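Local structure of leucine aminopeptidase 2, chloroplastic (Streptomyces sp. BC16019, 5LHJ) at residues A35-A40 with G105-L110; T384-L389 with G408-R413; Q398-A403 with I490-A495. The protein is a manganese-binding M17 aminopeptidase of bottromycin maturation that probably removes unsubstituted N-terminal residues from peptides. One frame throughout, in Å; residues are numbered along the deposited sequence.

Contact 1. Residues A35-A40 with G105-L110; sequences AADVVA and GPARTL
Asp37, just before strand 38-43, reaches across to Arg108 and Thr109 at the start of strand 109-112. Its CB lies between Thr109 O (3.5 Å) and Ala107 CB. Chi1 (-62°) sets CG anti to the carbonyl carbon, 3.5 Å from Thr109 OG1; OD1 stays farther off, 3.9 Å from that OG1. At the tip, OD2 accepts two backbone bonds: Arg108 N at 2.8 Å, on the anti lone pair, and Thr109 N at 3.1 Å, from above the carboxylate plane. A short acidic side chain suits this place, since one oxygen serves two successive N-H groups. An alanine here would probably leave Arg108 N and Thr109 N without this acceptor and the turn into the strand less firmly fixed. Thr109 OG1 accepts a hydrogen bond from Asp37 N (2.9 Å) and donates one to Ala35 O. Beyond, Val38 N bonds to Thr109 O at 3.1 Å and the sheet proper begins. Val38 CG2 is pressed on Ala107 CB (3.5 Å), a closeness that suits a small residue such as alanine, while CG1 meets Leu110 CD1. Helix 90-102 packs on Leu110 and Ala40. This is the start of a parallel strand pair in the mixed beta sheet of the alpha/beta N-terminal domain, which belongs to the macro clan.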
loop_
_atom_site.group_PDB
_atom_site.type_symbol
_atom_site.label_atom_id
_atom_site.label_comp_id
_atom_site.label_asym_id
_atom_site.label_seq_id
_atom_site.Cartn_x
_atom_site.Cartn_y
_atom_site.Cartn_z
ATOM N N ALA A 35 -54.083 -29.663 7.970
ATOM C CA ALA A 35 -53.435 -30.067 6.688
ATOM C C ALA A 35 -52.201 -29.212 6.390
ATOM O O ALA A 35 -52.139 -28.031 6.758
ATOM C CB ALA A 35 -54.426 -29.981 5.530
ATOM N N ALA A 36 -51.221 -29.822 5.728
ATOM C CA ALA A 36 -50.037 -29.108 5.292
ATOM C C ALA A 36 -50.422 -28.190 4.135
ATOM O O ALA A 36 -51.115 -28.603 3.213
ATOM C CB ALA A 36 -48.943 -30.085 4.874
ATOM N N ASP A 37 -49.991 -26.936 4.196
ATOM C CA ASP A 37 -50.157 -26.032 3.066
ATOM C C ASP A 37 -49.194 -26.435 1.964
ATOM O O ASP A 37 -49.529 -26.319 0.796
ATOM C CB ASP A 37 -49.893 -24.584 3.468
ATOM C CG ASP A 37 -50.855 -24.091 4.519
ATOM O OD1 ASP A 37 -52.040 -24.490 4.491
ATOM O OD2 ASP A 37 -50.414 -23.320 5.395
ATOM N N VAL A 38 -48.000 -26.895 2.358
ATOM C CA VAL A 38 -46.958 -27.324 1.425
ATOM C C VAL A 38 -46.397 -28.688 1.849
ATOM O O VAL A 38 -46.156 -28.934 3.041
ATOM C CB VAL A 38 -45.801 -26.294 1.357
ATOM C CG1 VAL A 38 -44.739 -26.725 0.344
ATOM C CG2 VAL A 38 -46.330 -24.918 1.008
ATOM N N VAL A 39 -46.206 -29.566 0.866
ATOM C CA VAL A 39 -45.543 -30.855 1.054
ATOM C C VAL A 39 -44.335 -30.909 0.120
ATOM O O VAL A 39 -44.481 -30.668 -1.084
ATOM C CB VAL A 39 -46.482 -32.026 0.719
ATOM C CG1 VAL A 39 -45.735 -33.359 0.795
ATOM C CG2 VAL A 39 -47.686 -32.027 1.658
ATOM N N ALA A 40 -43.169 -31.229 0.671
ATOM C CA ALA A 40 -41.935 -31.366 -0.100
ATOM C C ALA A 40 -41.604 -32.836 -0.313
ATOM O O ALA A 40 -41.367 -33.568 0.655
ATOM C CB ALA A 40 -40.785 -30.681 0.605
ATOM N N GLY A 105 -42.685 -19.959 0.518
ATOM C CA GLY A 105 -43.572 -18.815 0.273
ATOM C C GLY A 105 -44.296 -18.430 1.563
ATOM O O GLY A 105 -43.702 -18.548 2.630
ATOM N N PRO A 106 -45.576 -18.008 1.479
ATOM C CA PRO A 106 -46.331 -17.562 2.652
ATOM C C PRO A 106 -47.072 -18.665 3.437
ATOM O O PRO A 106 -47.971 -18.351 4.223
ATOM C CB PRO A 106 -47.338 -16.587 2.040
ATOM C CG PRO A 106 -47.643 -17.191 0.715
ATOM C CD PRO A 106 -46.331 -17.763 0.236
ATOM N N ALA A 107 -46.687 -19.928 3.259
ATOM C CA ALA A 107 -47.412 -21.044 3.866
ATOM C C ALA A 107 -47.294 -21.030 5.384
ATOM O O ALA A 107 -46.275 -20.615 5.923
ATOM C CB ALA A 107 -46.888 -22.364 3.332
ATOM N N ARG A 108 -48.339 -21.492 6.057
ATOM C CA ARG A 108 -48.329 -21.627 7.509
ATOM C C ARG A 108 -47.715 -22.940 7.952
ATOM O O ARG A 108 -47.100 -22.995 9.023
ATOM C CB ARG A 108 -49.746 -21.543 8.087
ATOM C CG ARG A 108 -50.496 -20.251 7.817
ATOM C CD ARG A 108 -51.833 -20.283 8.548
ATOM N NE ARG A 108 -52.673 -19.120 8.260
ATOM C CZ ARG A 108 -53.907 -18.930 8.735
ATOM N NH1 ARG A 108 -54.483 -19.832 9.538
ATOM N NH2 ARG A 108 -54.576 -17.825 8.402
ATOM N N THR A 109 -47.908 -23.999 7.163
ATOM C CA THR A 109 -47.455 -25.345 7.542
ATOM C C THR A 109 -46.736 -26.049 6.387
ATOM O O THR A 109 -47.203 -25.999 5.246
ATOM C CB THR A 109 -48.648 -26.205 8.006
ATOM O OG1 THR A 109 -49.619 -26.258 6.959
ATOM C CG2 THR A 109 -49.310 -25.587 9.231
ATOM N N LEU A 110 -45.598 -26.684 6.698
ATOM C CA LEU A 110 -44.775 -27.405 5.728
ATOM C C LEU A 110 -44.484 -28.815 6.234
ATOM O O LEU A 110 -44.032 -28.979 7.363
ATOM C CB LEU A 110 -43.446 -26.662 5.499
ATOM C CG LEU A 110 -42.341 -27.400 4.737
ATOM C CD1 LEU A 110 -42.764 -27.685 3.304
ATOM C CD2 LEU A 110 -41.058 -26.582 4.791
#

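Contact 2. Residues T384-L389 with G408-R413; sequences TRTGAL and GESFCR
The ring of Phe411 leans obliquely against the backbone of Gly387, with CD2 3.6 Å from Gly387 C, while Leu389 N lies at the ring's edge, near its plane. Phe484 meets the same ring with planes at about 35°, and Leu401 of helix 394-407 touches it too. Glycine suits position 387 because a CB there would run into Phe411 CE2. Along the backbone the two strands run parallel. Gly387 N bonds to Ser410 O at 2.8 Å. Cys412 N follows with Gly387 O at 2.9 Å, and Leu389 N bonds to Cys412 O. On the other face of the sheet, Ser410 OG is anti to its backbone N (chi1 178°) and comes within 2.8 Å of Thr386 OG1. A water bridges Arg385 O and Ser410 N near the start of the pair. Arg413 lays CG 3.5 Å from Leu389 O, and its guanidinium goes on to Asp394 and Thr391 O. Phe411 and Leu389 thus turn mainly apolar surface to helix 394-407, with Arg413 at the end of that face; on the other, the close hydroxyls of Thr386 and Ser410 lie next to His419 of the third subunit, with Ala388 and Cys412 beside them.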
loop_
_atom_site.group_PDB
_atom_site.type_symbol
_atom_site.label_atom_id
_atom_site.label_comp_id
_atom_site.label_asym_id
_atom_site.label_seq_id
_atom_site.Cartn_x
_atom_site.Cartn_y
_atom_site.Cartn_z
ATOM N N THR A 384 -12.286 -20.446 2.288
ATOM C CA THR A 384 -13.162 -19.856 3.299
ATOM C C THR A 384 -14.109 -20.823 4.012
ATOM O O THR A 384 -14.773 -20.391 4.962
ATOM C CB THR A 384 -13.997 -18.729 2.677
ATOM O OG1 THR A 384 -14.808 -19.272 1.635
ATOM C CG2 THR A 384 -13.104 -17.647 2.118
ATOM N N ARG A 385 -14.208 -22.088 3.575
ATOM C CA ARG A 385 -15.217 -23.020 4.124
ATOM C C ARG A 385 -14.647 -24.242 4.857
ATOM O O ARG A 385 -15.391 -25.183 5.183
ATOM C CB ARG A 385 -16.174 -23.460 3.019
ATOM C CG ARG A 385 -17.022 -22.322 2.468
ATOM C CD ARG A 385 -17.949 -22.853 1.396
ATOM N NE ARG A 385 -18.659 -21.802 0.679
ATOM C CZ ARG A 385 -19.486 -22.029 -0.342
ATOM N NH1 ARG A 385 -19.727 -23.267 -0.763
ATOM N NH2 ARG A 385 -20.064 -21.012 -0.944
ATOM N N THR A 386 -13.347 -24.220 5.141
ATOM C CA THR A 386 -12.667 -25.361 5.739
ATOM C C THR A 386 -11.885 -24.933 6.968
ATOM O O THR A 386 -11.115 -23.966 6.910
ATOM C CB THR A 386 -11.744 -26.020 4.697
ATOM O OG1 THR A 386 -12.546 -26.503 3.619
ATOM C CG2 THR A 386 -10.978 -27.180 5.288
ATOM N N GLY A 387 -12.073 -25.639 8.083
ATOM C CA GLY A 387 -11.318 -25.381 9.304
ATOM C C GLY A 387 -10.009 -26.164 9.330
ATOM O O GLY A 387 -9.829 -27.108 8.549
ATOM N N ALA A 388 -9.099 -25.771 10.220
ATOM C CA ALA A 388 -7.822 -26.467 10.412
ATOM C C ALA A 388 -7.856 -27.244 11.727
ATOM O O ALA A 388 -8.312 -26.708 12.761
ATOM C CB ALA A 388 -6.669 -25.487 10.390
ATOM N N LEU A 389 -7.414 -28.503 11.681
ATOM C CA LEU A 389 -7.338 -29.392 12.856
ATOM C C LEU A 389 -5.874 -29.703 13.157
ATOM O O LEU A 389 -5.142 -30.127 12.264
ATOM C CB LEU A 389 -8.071 -30.709 12.579
ATOM C CG LEU A 389 -7.824 -31.883 13.533
ATOM C CD1 LEU A 389 -8.306 -31.579 14.944
ATOM C CD2 LEU A 389 -8.497 -33.134 13.002
ATOM N N GLY A 408 -21.206 -32.912 8.270
ATOM C CA GLY A 408 -21.154 -32.125 7.034
ATOM C C GLY A 408 -20.332 -30.840 7.155
ATOM O O GLY A 408 -20.630 -29.853 6.485
ATOM N N GLU A 409 -19.306 -30.852 8.004
ATOM C CA GLU A 409 -18.414 -29.699 8.179
ATOM C C GLU A 409 -17.016 -30.087 7.694
ATOM O O GLU A 409 -16.542 -31.197 7.956
ATOM C CB GLU A 409 -18.385 -29.242 9.633
ATOM C CG GLU A 409 -19.770 -28.848 10.127
ATOM C CD GLU A 409 -19.780 -28.093 11.448
ATOM O OE1 GLU A 409 -19.341 -28.649 12.481
ATOM O OE2 GLU A 409 -20.290 -26.941 11.465
ATOM N N SER A 410 -16.370 -29.178 6.981
ATOM C CA SER A 410 -15.080 -29.460 6.349
ATOM C C SER A 410 -13.896 -29.044 7.236
ATOM O O SER A 410 -13.772 -27.871 7.613
ATOM C CB SER A 410 -15.016 -28.739 5.004
ATOM O OG SER A 410 -13.768 -28.948 4.382
ATOM N N PHE A 411 -13.040 -30.020 7.556
ATOM C CA PHE A 411 -11.775 -29.800 8.253
ATOM C C PHE A 411 -10.617 -30.447 7.504
ATOM O O PHE A 411 -10.793 -31.466 6.847
ATOM C CB PHE A 411 -11.820 -30.403 9.658
ATOM C CG PHE A 411 -12.480 -29.529 10.667
ATOM C CD1 PHE A 411 -13.844 -29.621 10.886
ATOM C CD2 PHE A 411 -11.734 -28.606 11.402
ATOM C CE1 PHE A 411 -14.459 -28.810 11.831
ATOM C CE2 PHE A 411 -12.349 -27.793 12.345
ATOM C CZ PHE A 411 -13.706 -27.899 12.558
ATOM N N CYS A 412 -9.443 -29.843 7.637
ATOM C CA CYS A 412 -8.194 -30.380 7.129
ATOM C C CYS A 412 -7.220 -30.471 8.293
ATOM O O CYS A 412 -6.991 -29.471 8.966
ATOM C CB CYS A 412 -7.608 -29.448 6.071
ATOM S SG CYS A 412 -6.037 -30.052 5.415
ATOM N N ARG A 413 -6.643 -31.649 8.527
ATOM C CA ARG A 413 -5.567 -31.774 9.514
ATOM C C ARG A 413 -4.276 -31.145 8.998
ATOM O O ARG A 413 -3.806 -31.484 7.902
ATOM C CB ARG A 413 -5.309 -33.232 9.891
ATOM C CG ARG A 413 -4.412 -33.365 11.116
ATOM C CD ARG A 413 -4.051 -34.797 11.360
ATOM N NE ARG A 413 -3.236 -34.953 12.557
ATOM C CZ ARG A 413 -2.766 -36.111 12.994
ATOM N NH1 ARG A 413 -3.038 -37.242 12.333
ATOM N NH2 ARG A 413 -2.020 -36.144 14.092
HETATM O O HOH W 1 -17.726 -26.924 5.904
#

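Contact 3. Residues Q398-A403 with I490-A495; sequences QTVLAA and IETLRA
Thr492 OG1 lies 3.3 Å from Ala403 CB and 4.0 Å from Val400 CA, wedged against the facing helix while it hydrogen-bonds to the carbonyl oxygen of Thr488, one turn back in its own helix. The torsion explains this double role: OG1 sits beside the backbone N, anti to the carbonyl carbon (chi1 -60°), where it can reach that carbonyl, and CG2 is turned to meet Val400 CG2 at 4.1 Å. A threonine can therefore stand at a buried interface with its hydroxyl satisfied locally and its methyl given to packing. Ala403 is the small residue that lets the helices close up. Its CB also touches Glu491 CB at 3.6 Å and comes to 3.5 Å from Thr492 N; a bulkier side chain would have little space there. The axes of the two short segments approach to 8.4 Å at 128°, an oblique and broadly antiparallel crossing without any hydrogen bond between the segments. Farther along, Thr399 CG2 meets Ala495 CB at 4.1 Å. The hydroxyl of Thr399 is bonded to Arg395 O in the same economical way. Glu491 gives only its inner carbons to the contact; chi2 (-70°) turns CD aside, and OE1 makes a salt bridge with Arg406. In the fold, Val400 and Leu401 set helix 394-407 on Leu389 of strand 386-390, while a different flank packs on helix 486-498, Val400 touching both. Helix 486-498 in turn rests through Ile490 and Leu493 on helix 286-301.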
loop_
_atom_site.group_PDB
_atom_site.type_symbol
_atom_site.label_atom_id
_atom_site.label_comp_id
_atom_site.label_asym_id
_atom_site.label_seq_id
_atom_site.Cartn_x
_atom_site.Cartn_y
_atom_site.Cartn_z
ATOM N N GLN A 398 -8.498 -38.904 13.869
ATOM C CA GLN A 398 -9.494 -39.661 13.113
ATOM C C GLN A 398 -10.887 -39.496 13.704
ATOM O O GLN A 398 -11.852 -39.380 12.953
ATOM C CB GLN A 398 -9.138 -41.143 12.955
ATOM C CG GLN A 398 -10.009 -41.877 11.914
ATOM C CD GLN A 398 -10.243 -41.087 10.603
ATOM O OE1 GLN A 398 -9.297 -40.734 9.881
ATOM N NE2 GLN A 398 -11.511 -40.792 10.304
ATOM N N THR A 399 -10.985 -39.445 15.028
ATOM C CA THR A 399 -12.278 -39.255 15.693
ATOM C C THR A 399 -12.903 -37.919 15.298
ATOM O O THR A 399 -14.087 -37.867 14.930
ATOM C CB THR A 399 -12.128 -39.343 17.231
ATOM O OG1 THR A 399 -11.668 -40.658 17.590
ATOM C CG2 THR A 399 -13.442 -39.053 17.953
ATOM N N VAL A 400 -12.109 -36.850 15.361
ATOM C CA VAL A 400 -12.612 -35.509 15.002
ATOM C C VAL A 400 -12.983 -35.440 13.515
ATOM O O VAL A 400 -14.045 -34.917 13.151
ATOM C CB VAL A 400 -11.618 -34.391 15.387
ATOM C CG1 VAL A 400 -12.092 -33.023 14.889
ATOM C CG2 VAL A 400 -11.443 -34.344 16.896
ATOM N N LEU A 401 -12.118 -35.968 12.652
ATOM C CA LEU A 401 -12.384 -35.910 11.216
ATOM C C LEU A 401 -13.645 -36.693 10.828
ATOM O O LEU A 401 -14.463 -36.200 10.058
ATOM C CB LEU A 401 -11.171 -36.373 10.400
ATOM C CG LEU A 401 -9.959 -35.444 10.463
ATOM C CD1 LEU A 401 -8.734 -36.116 9.854
ATOM C CD2 LEU A 401 -10.234 -34.110 9.795
ATOM N N ALA A 402 -13.813 -37.893 11.368
ATOM C CA ALA A 402 -15.031 -38.683 11.092
ATOM C C ALA A 402 -16.283 -37.968 11.620
ATOM O O ALA A 402 -17.324 -37.955 10.953
ATOM C CB ALA A 402 -14.909 -40.076 11.698
ATOM N N ALA A 403 -16.167 -37.347 12.799
ATOM C CA ALA A 403 -17.266 -36.553 13.355
ATOM C C ALA A 403 -17.653 -35.401 12.436
ATOM O O ALA A 403 -18.841 -35.161 12.211
ATOM C CB ALA A 403 -16.910 -36.031 14.738
ATOM N N ILE A 490 -20.394 -31.846 18.804
ATOM C CA ILE A 490 -21.411 -32.779 19.293
ATOM C C ILE A 490 -21.128 -34.205 18.810
ATOM O O ILE A 490 -21.160 -35.140 19.608
ATOM C CB ILE A 490 -22.841 -32.345 18.901
ATOM C CG1 ILE A 490 -23.217 -31.046 19.626
ATOM C CG2 ILE A 490 -23.857 -33.442 19.238
ATOM C CD1 ILE A 490 -24.488 -30.403 19.114
ATOM N N GLU A 491 -20.833 -34.378 17.526
ATOM C CA GLU A 491 -20.504 -35.713 17.014
ATOM C C GLU A 491 -19.211 -36.302 17.616
ATOM O O GLU A 491 -19.129 -37.516 17.862
ATOM C CB GLU A 491 -20.460 -35.713 15.488
ATOM C CG GLU A 491 -21.835 -35.664 14.854
ATOM C CD GLU A 491 -22.645 -36.956 15.017
ATOM O OE1 GLU A 491 -22.077 -38.024 15.318
ATOM O OE2 GLU A 491 -23.880 -36.900 14.834
ATOM N N THR A 492 -18.223 -35.447 17.880
ATOM C CA THR A 492 -16.997 -35.871 18.561
ATOM C C THR A 492 -17.294 -36.374 19.974
ATOM O O THR A 492 -16.843 -37.456 20.371
ATOM C CB THR A 492 -15.968 -34.735 18.605
ATOM O OG1 THR A 492 -15.650 -34.353 17.262
ATOM C CG2 THR A 492 -14.706 -35.157 19.316
ATOM N N LEU A 493 -18.081 -35.606 20.713
ATOM C CA LEU A 493 -18.433 -35.988 22.079
ATOM C C LEU A 493 -19.252 -37.290 22.098
ATOM O O LEU A 493 -19.056 -38.122 22.999
ATOM C CB LEU A 493 -19.178 -34.854 22.772
ATOM C CG LEU A 493 -18.340 -33.587 22.992
ATOM C CD1 LEU A 493 -19.230 -32.412 23.347
ATOM C CD2 LEU A 493 -17.269 -33.781 24.053
ATOM N N ARG A 494 -20.149 -37.467 21.115
ATOM C CA ARG A 494 -20.933 -38.719 20.982
ATOM C C ARG A 494 -20.003 -39.921 20.795
ATOM O O ARG A 494 -20.129 -40.933 21.503
ATOM C CB ARG A 494 -21.934 -38.647 19.818
ATOM C CG ARG A 494 -23.141 -37.744 20.079
ATOM C CD ARG A 494 -23.984 -37.494 18.829
ATOM N NE ARG A 494 -24.733 -38.689 18.436
ATOM C CZ ARG A 494 -25.927 -39.057 18.907
ATOM N NH1 ARG A 494 -26.591 -38.329 19.810
ATOM N NH2 ARG A 494 -26.482 -40.185 18.454
ATOM N N ALA A 495 -19.060 -39.800 19.866
ATOM C CA ALA A 495 -18.087 -40.871 19.609
ATOM C C ALA A 495 -17.214 -41.177 20.826
ATOM O O ALA A 495 -17.005 -42.348 21.148
ATOM C CB ALA A 495 -17.226 -40.548 18.402
#

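From the N terminus, contact 1 comes first: it brings residues 35-40 beside 105-110, closing a loop of 64 residues within the N-terminal domain. It is complete before the other two begin, and its centre is about 35 Å from each of theirs. In the catalytic domain, contact 2 closes a short loop of 18 residues, the crossover of a beta-alpha-beta unit. Contact 3 starts from the helix of that very crossover, 398-403, and ends 86 residues on at 490-495, so these two loops cross. The two contacts also touch each other directly. Together they tie the strand pair, the crossover helix and the C-terminal helix to one another.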